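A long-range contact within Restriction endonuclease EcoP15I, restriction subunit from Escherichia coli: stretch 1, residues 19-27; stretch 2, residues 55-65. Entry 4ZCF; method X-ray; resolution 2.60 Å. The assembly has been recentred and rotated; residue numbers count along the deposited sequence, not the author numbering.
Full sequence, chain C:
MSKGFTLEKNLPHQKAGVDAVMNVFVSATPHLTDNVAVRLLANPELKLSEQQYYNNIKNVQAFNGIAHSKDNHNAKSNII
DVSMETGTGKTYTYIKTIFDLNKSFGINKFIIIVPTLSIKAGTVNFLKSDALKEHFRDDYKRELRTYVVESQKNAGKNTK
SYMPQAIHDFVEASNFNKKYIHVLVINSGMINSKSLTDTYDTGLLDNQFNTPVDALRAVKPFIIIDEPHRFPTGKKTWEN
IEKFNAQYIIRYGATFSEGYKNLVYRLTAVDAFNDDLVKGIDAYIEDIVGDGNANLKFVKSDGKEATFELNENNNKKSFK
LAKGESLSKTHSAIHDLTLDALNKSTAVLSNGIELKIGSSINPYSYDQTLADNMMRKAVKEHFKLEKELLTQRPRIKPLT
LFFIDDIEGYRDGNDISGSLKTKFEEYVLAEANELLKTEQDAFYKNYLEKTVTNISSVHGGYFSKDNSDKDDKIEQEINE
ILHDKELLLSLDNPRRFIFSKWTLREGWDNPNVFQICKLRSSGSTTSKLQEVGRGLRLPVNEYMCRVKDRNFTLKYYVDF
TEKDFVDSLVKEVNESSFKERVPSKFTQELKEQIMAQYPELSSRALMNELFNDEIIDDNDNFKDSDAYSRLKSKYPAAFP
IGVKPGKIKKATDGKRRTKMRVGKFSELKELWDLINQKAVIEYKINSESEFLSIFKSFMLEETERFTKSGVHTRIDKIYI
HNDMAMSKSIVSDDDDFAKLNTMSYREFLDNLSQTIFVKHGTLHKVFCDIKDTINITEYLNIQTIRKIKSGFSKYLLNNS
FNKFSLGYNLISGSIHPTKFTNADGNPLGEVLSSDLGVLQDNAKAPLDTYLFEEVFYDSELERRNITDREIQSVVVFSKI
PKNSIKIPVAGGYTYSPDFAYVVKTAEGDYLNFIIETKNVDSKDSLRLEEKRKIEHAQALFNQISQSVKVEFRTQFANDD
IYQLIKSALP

Stretch 1, residues 19-27: DAVMNVFVS
Stretch 2 55-65: NNIKNVQAFNG

Stretch 1 enters as the last part of a helix that begins earlier in the chain. Residues Asp-19 to Met-22 are helical, with phi/psi of Asp-19 -61/-41, Ala-20 -61/-32, Val-21 -83/-38 and Met-22 -64/-37. Asn-23 N donates a hydrogen bond to Asp-19 O at 2.8 Å. Asn-23 and Val-24 stay near -66/-25. Phe-25 shifts to -103/23, and its N reaches Met-22 O at 3.2 Å. Val-26 is extended at -65/133, and Ser-27 has positive phi at 71/12.

Stretch 2 is helical from Asn-55, again continuing an earlier helix. Its i to i+4 bonds include Val-60 N to Asn-56 O at 3.2 Å, Gln-61 N to Ile-57 O at 2.9 Å and Asn-64 N to Val-60 O at 3.0 Å. Gly-65 leaves the helix at 73/43, a positive phi that favours glycine.

The two stretches run in opposite directions. Ala-20 CA lies 6.1 Å from Val-60 CA, and Val-24 CA lies 4.8 Å from Asn-56 CA. The approach is therefore tighter at the later of these two pairs along stretch 1. One step of four residues along each stretch links the two pairs, so Asn-56 and Val-60 present neighbouring turns of the same helix face. Together the stretches bury 357 Å².

Asn-56 makes both hydrogen bonds across the contact. Its CB points toward stretch 1, with chi1 -66° (m) and chi2 3°. Asn-56 ND2 donates to Val-24 O at 2.9 Å, with a nearly straight angle of 169°, and to Val-26 O at 2.7 Å, with an angle of 147°. An amide nitrogen carries two hydrogens, so it can serve both carbonyls. This ties the Asn-56 side chain to the backbone of stretch 1 at Val-24 and Val-26. Asn-56 CB also packs 3.4 Å from Asn-23 O.

The CA-to-CB bond of Val-60, chi1 -178° (t), points toward stretch 1, and its side chain forms the apolar centre. Val-60 CG1 lies 3.8 Å from Ala-20 CB and 3.5 Å from Ala-20 O. Val-60 CG2 lies 3.5 Å from Asn-23 CB and 4.4 Å from Val-24 CG2. The small methyl of Ala-20 also meets the amide of Asn-64, with Ala-20 CB to Asn-64 ND2 at 3.5 Å; Asn-64 is m, at -79°. Val-24, chi1 164° (t), sets CG2 3.9 Å from CG1 of Ile-57, whose rotamer is m, t. The contacts among Ala-20, Val-24, Ile-57 and Val-60 side chains are van der Waals packing between buried aliphatic groups.

The CA-to-CB bonds of Val-21, Met-22 and Phe-25 point away from stretch 2.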

ATOM      1  N   ASP C  19      34.047  17.996  11.230  1.00 49.71           N
ATOM      2  CA  ASP C  19      35.165  18.674  10.568  1.00 50.22           C
ATOM      3  C   ASP C  19      36.222  17.677  10.112  1.00 56.42           C
ATOM      4  O   ASP C  19      36.731  17.803   9.001  1.00 57.00           O
ATOM      5  CB  ASP C  19      35.792  19.712  11.515  1.00 51.93           C
ATOM      6  CG  ASP C  19      34.906  20.883  11.923  1.00 65.10           C
ATOM      7  OD1 ASP C  19      33.705  20.885  11.556  1.00 66.17           O
ATOM      8  OD2 ASP C  19      35.398  21.774  12.647  1.00 70.83           O
ATOM      9  N   ALA C  20      36.527  16.670  10.955  1.00 52.69           N
ATOM     10  CA  ALA C  20      37.526  15.662  10.638  1.00 52.14           C
ATOM     11  C   ALA C  20      37.198  14.843   9.371  1.00 58.59           C
ATOM     12  O   ALA C  20      38.123  14.498   8.639  1.00 59.09           O
ATOM     13  CB  ALA C  20      37.783  14.780  11.839  1.00 52.40           C
ATOM     14  N   VAL C  21      35.893  14.606   9.065  1.00 56.11           N
ATOM     15  CA  VAL C  21      35.461  13.901   7.835  1.00 55.95           C
ATOM     16  C   VAL C  21      35.416  14.911   6.681  1.00 60.30           C
ATOM     17  O   VAL C  21      35.785  14.577   5.549  1.00 60.15           O
ATOM     18  CB  VAL C  21      34.111  13.136   7.987  1.00 59.59           C
ATOM     19  CG1 VAL C  21      33.754  12.354   6.723  1.00 58.84           C
ATOM     20  CG2 VAL C  21      34.134  12.198   9.186  1.00 59.41           C
ATOM     21  N   MET C  22      34.965  16.145   6.969  1.00 56.79           N
ATOM     22  CA  MET C  22      34.900  17.214   5.962  1.00 56.56           C
ATOM     23  C   MET C  22      36.280  17.642   5.410  1.00 59.33           C
ATOM     24  O   MET C  22      36.388  17.930   4.208  1.00 58.96           O
ATOM     25  CB  MET C  22      34.114  18.434   6.488  1.00 58.62           C
ATOM     26  CG  MET C  22      32.592  18.253   6.484  1.00 61.49           C
ATOM     27  SD  MET C  22      31.881  17.351   5.076  1.00 64.78           S
ATOM     28  CE  MET C  22      32.096  18.522   3.755  1.00 60.82           C
ATOM     29  N   ASN C  23      37.323  17.670   6.286  1.00 54.29           N
ATOM     30  CA  ASN C  23      38.698  18.054   5.927  1.00 53.98           C
ATOM     31  C   ASN C  23      39.396  17.081   4.941  1.00 57.93           C
ATOM     32  O   ASN C  23      40.316  17.496   4.237  1.00 57.96           O
ATOM     33  CB  ASN C  23      39.552  18.295   7.167  1.00 52.21           C
ATOM     34  CG  ASN C  23      39.159  19.479   8.010  1.00 67.52           C
ATOM     35  OD1 ASN C  23      38.810  20.554   7.504  1.00 59.07           O
ATOM     36  ND2 ASN C  23      39.249  19.312   9.329  1.00 58.95           N
ATOM     37  N   VAL C  24      38.928  15.811   4.873  1.00 53.14           N
ATOM     38  CA  VAL C  24      39.382  14.752   3.961  1.00 51.75           C
ATOM     39  C   VAL C  24      39.009  15.135   2.516  1.00 57.21           C
ATOM     40  O   VAL C  24      39.688  14.730   1.574  1.00 58.17           O
ATOM     41  CB  VAL C  24      38.755  13.385   4.380  1.00 54.47           C
ATOM     42  CG1 VAL C  24      38.844  12.326   3.283  1.00 54.20           C
ATOM     43  CG2 VAL C  24      39.372  12.866   5.665  1.00 53.94           C
ATOM     44  N   PHE C  25      37.950  15.923   2.339  1.00 54.31           N
ATOM     45  CA  PHE C  25      37.488  16.279   0.999  1.00 54.07           C
ATOM     46  C   PHE C  25      37.840  17.686   0.508  1.00 58.52           C
ATOM     47  O   PHE C  25      37.156  18.196  -0.388  1.00 58.72           O
ATOM     48  CB  PHE C  25      35.979  15.992   0.863  1.00 55.37           C
ATOM     49  CG  PHE C  25      35.592  14.555   1.098  1.00 55.93           C
ATOM     50  CD1 PHE C  25      35.663  13.622   0.071  1.00 58.63           C
ATOM     51  CD2 PHE C  25      35.120  14.140   2.337  1.00 57.07           C
ATOM     52  CE1 PHE C  25      35.285  12.294   0.282  1.00 59.13           C
ATOM     53  CE2 PHE C  25      34.742  12.815   2.548  1.00 59.67           C
ATOM     54  CZ  PHE C  25      34.829  11.900   1.518  1.00 57.79           C
ATOM     55  N   VAL C  26      38.899  18.317   1.070  1.00 55.07           N
ATOM     56  CA  VAL C  26      39.368  19.642   0.614  1.00 55.01           C
ATOM     57  C   VAL C  26      39.879  19.461  -0.832  1.00 59.23           C
ATOM     58  O   VAL C  26      40.581  18.482  -1.114  1.00 58.69           O
ATOM     59  CB  VAL C  26      40.447  20.260   1.556  1.00 59.27           C
ATOM     60  CG1 VAL C  26      41.143  21.467   0.919  1.00 59.14           C
ATOM     61  CG2 VAL C  26      39.855  20.639   2.905  1.00 58.96           C
ATOM     62  N   SER C  27      39.454  20.368  -1.742  1.00 56.52           N
ATOM     63  CA  SER C  27      39.757  20.410  -3.183  1.00 56.48           C
ATOM     64  C   SER C  27      39.080  19.298  -4.024  1.00 61.06           C
ATOM     65  O   SER C  27      39.411  19.132  -5.214  1.00 60.87           O
ATOM     66  CB  SER C  27      41.262  20.465  -3.429  1.00 57.38           C
ATOM     67  N   ASN C  55      47.271  13.898   1.436  1.00 60.70           N
ATOM     68  CA  ASN C  55      47.607  15.146   2.137  1.00 60.32           C
ATOM     69  C   ASN C  55      46.506  15.651   3.059  1.00 61.91           C
ATOM     70  O   ASN C  55      46.803  16.210   4.119  1.00 61.81           O
ATOM     71  CB  ASN C  55      48.005  16.235   1.142  1.00 61.38           C
ATOM     72  N   ASN C  56      45.235  15.464   2.650  1.00 55.99           N
ATOM     73  CA  ASN C  56      44.058  15.876   3.416  1.00 53.47           C
ATOM     74  C   ASN C  56      43.970  15.082   4.717  1.00 54.01           C
ATOM     75  O   ASN C  56      43.774  15.690   5.769  1.00 52.07           O
ATOM     76  CB  ASN C  56      42.785  15.764   2.563  1.00 51.47           C
ATOM     77  CG  ASN C  56      42.724  16.717   1.376  1.00 73.87           C
ATOM     78  OD1 ASN C  56      43.656  17.478   1.081  1.00 75.95           O
ATOM     79  ND2 ASN C  56      41.640  16.669   0.626  1.00 62.29           N
ATOM     80  N   ILE C  57      44.242  13.752   4.658  1.00 50.54           N
ATOM     81  CA  ILE C  57      44.236  12.849   5.817  1.00 50.60           C
ATOM     82  C   ILE C  57      45.359  13.173   6.786  1.00 58.46           C
ATOM     83  O   ILE C  57      45.083  13.332   7.982  1.00 58.88           O
ATOM     84  CB  ILE C  57      44.122  11.335   5.442  1.00 53.43           C
ATOM     85  CG1 ILE C  57      42.732  11.030   4.823  1.00 53.31           C
ATOM     86  CG2 ILE C  57      44.360  10.423   6.666  1.00 54.69           C
ATOM     87  CD1 ILE C  57      42.659   9.788   4.026  1.00 58.59           C
ATOM     88  N   LYS C  58      46.617  13.312   6.274  1.00 57.13           N
ATOM     89  CA  LYS C  58      47.806  13.661   7.081  1.00 56.67           C
ATOM     90  C   LYS C  58      47.568  14.932   7.904  1.00 58.45           C
ATOM     91  O   LYS C  58      47.819  14.937   9.105  1.00 57.90           O
ATOM     92  CB  LYS C  58      49.029  13.826   6.184  1.00 57.54           C
ATOM     93  N   ASN C  59      47.011  15.972   7.268  1.00 55.26           N
ATOM     94  CA  ASN C  59      46.686  17.240   7.916  1.00 56.27           C
ATOM     95  C   ASN C  59      45.590  17.123   8.987  1.00 62.78           C
ATOM     96  O   ASN C  59      45.659  17.846   9.984  1.00 61.56           O
ATOM     97  CB  ASN C  59      46.375  18.316   6.879  1.00 57.58           C
ATOM     98  CG  ASN C  59      47.596  19.018   6.329  1.00 88.01           C
ATOM     99  OD1 ASN C  59      48.570  19.303   7.046  1.00 85.42           O
ATOM    100  ND2 ASN C  59      47.549  19.370   5.049  1.00 79.67           N
ATOM    101  N   VAL C  60      44.604  16.186   8.799  1.00 61.94           N
ATOM    102  CA  VAL C  60      43.524  15.902   9.770  1.00 62.33           C
ATOM    103  C   VAL C  60      44.120  15.195  10.993  1.00 65.40           C
ATOM    104  O   VAL C  60      43.825  15.574  12.127  1.00 65.00           O
ATOM    105  CB  VAL C  60      42.339  15.068   9.187  1.00 66.97           C
ATOM    106  CG1 VAL C  60      41.241  14.865  10.233  1.00 66.66           C
ATOM    107  CG2 VAL C  60      41.753  15.716   7.944  1.00 66.90           C
ATOM    108  N   GLN C  61      44.942  14.152  10.749  1.00 61.80           N
ATOM    109  CA  GLN C  61      45.615  13.358  11.779  1.00 61.17           C
ATOM    110  C   GLN C  61      46.487  14.245  12.670  1.00 65.99           C
ATOM    111  O   GLN C  61      46.389  14.168  13.903  1.00 65.39           O
ATOM    112  CB  GLN C  61      46.404  12.205  11.146  1.00 61.85           C
ATOM    113  CG  GLN C  61      45.494  11.184  10.475  1.00 68.05           C
ATOM    114  CD  GLN C  61      46.182   9.880  10.176  1.00 94.74           C
ATOM    115  OE1 GLN C  61      46.704   9.661   9.081  1.00 88.39           O
ATOM    116  NE2 GLN C  61      46.146   8.961  11.127  1.00 95.03           N
ATOM    117  N   ALA C  62      47.257  15.151  12.038  1.00 63.23           N
ATOM    118  CA  ALA C  62      48.128  16.137  12.686  1.00 63.15           C
ATOM    119  C   ALA C  62      47.349  17.060  13.625  1.00 67.20           C
ATOM    120  O   ALA C  62      47.751  17.241  14.776  1.00 67.48           O
ATOM    121  CB  ALA C  62      48.845  16.964  11.624  1.00 63.88           C
ATOM    122  N   PHE C  63      46.233  17.630  13.135  1.00 63.53           N
ATOM    123  CA  PHE C  63      45.374  18.536  13.888  1.00 63.57           C
ATOM    124  C   PHE C  63      44.692  17.850  15.071  1.00 68.84           C
ATOM    125  O   PHE C  63      44.590  18.447  16.140  1.00 69.71           O
ATOM    126  CB  PHE C  63      44.329  19.151  12.954  1.00 65.42           C
ATOM    127  CG  PHE C  63      43.630  20.370  13.501  1.00 67.27           C
ATOM    128  CD1 PHE C  63      44.185  21.637  13.352  1.00 70.95           C
ATOM    129  CD2 PHE C  63      42.390  20.261  14.120  1.00 69.46           C
ATOM    130  CE1 PHE C  63      43.525  22.773  13.841  1.00 71.79           C
ATOM    131  CE2 PHE C  63      41.729  21.395  14.608  1.00 72.19           C
ATOM    132  CZ  PHE C  63      42.302  22.642  14.466  1.00 70.21           C
ATOM    133  N   ASN C  64      44.217  16.608  14.875  1.00 65.64           N
ATOM    134  CA  ASN C  64      43.516  15.829  15.895  1.00 65.69           C
ATOM    135  C   ASN C  64      44.425  15.075  16.883  1.00 72.83           C
ATOM    136  O   ASN C  64      43.929  14.506  17.860  1.00 73.45           O
ATOM    137  CB  ASN C  64      42.509  14.885  15.238  1.00 63.84           C
ATOM    138  CG  ASN C  64      41.204  15.503  14.786  1.00 81.76           C
ATOM    139  OD1 ASN C  64      40.913  16.697  14.979  1.00 68.72           O
ATOM    140  ND2 ASN C  64      40.356  14.669  14.208  1.00 78.03           N
ATOM    141  N   GLY C  65      45.735  15.087  16.639  1.00 71.19           N
ATOM    142  CA  GLY C  65      46.708  14.409  17.493  1.00 71.52           C
ATOM    143  C   GLY C  65      46.681  12.899  17.354  1.00 76.43           C
ATOM    144  O   GLY C  65      46.748  12.176  18.360  1.00 76.06           O
TER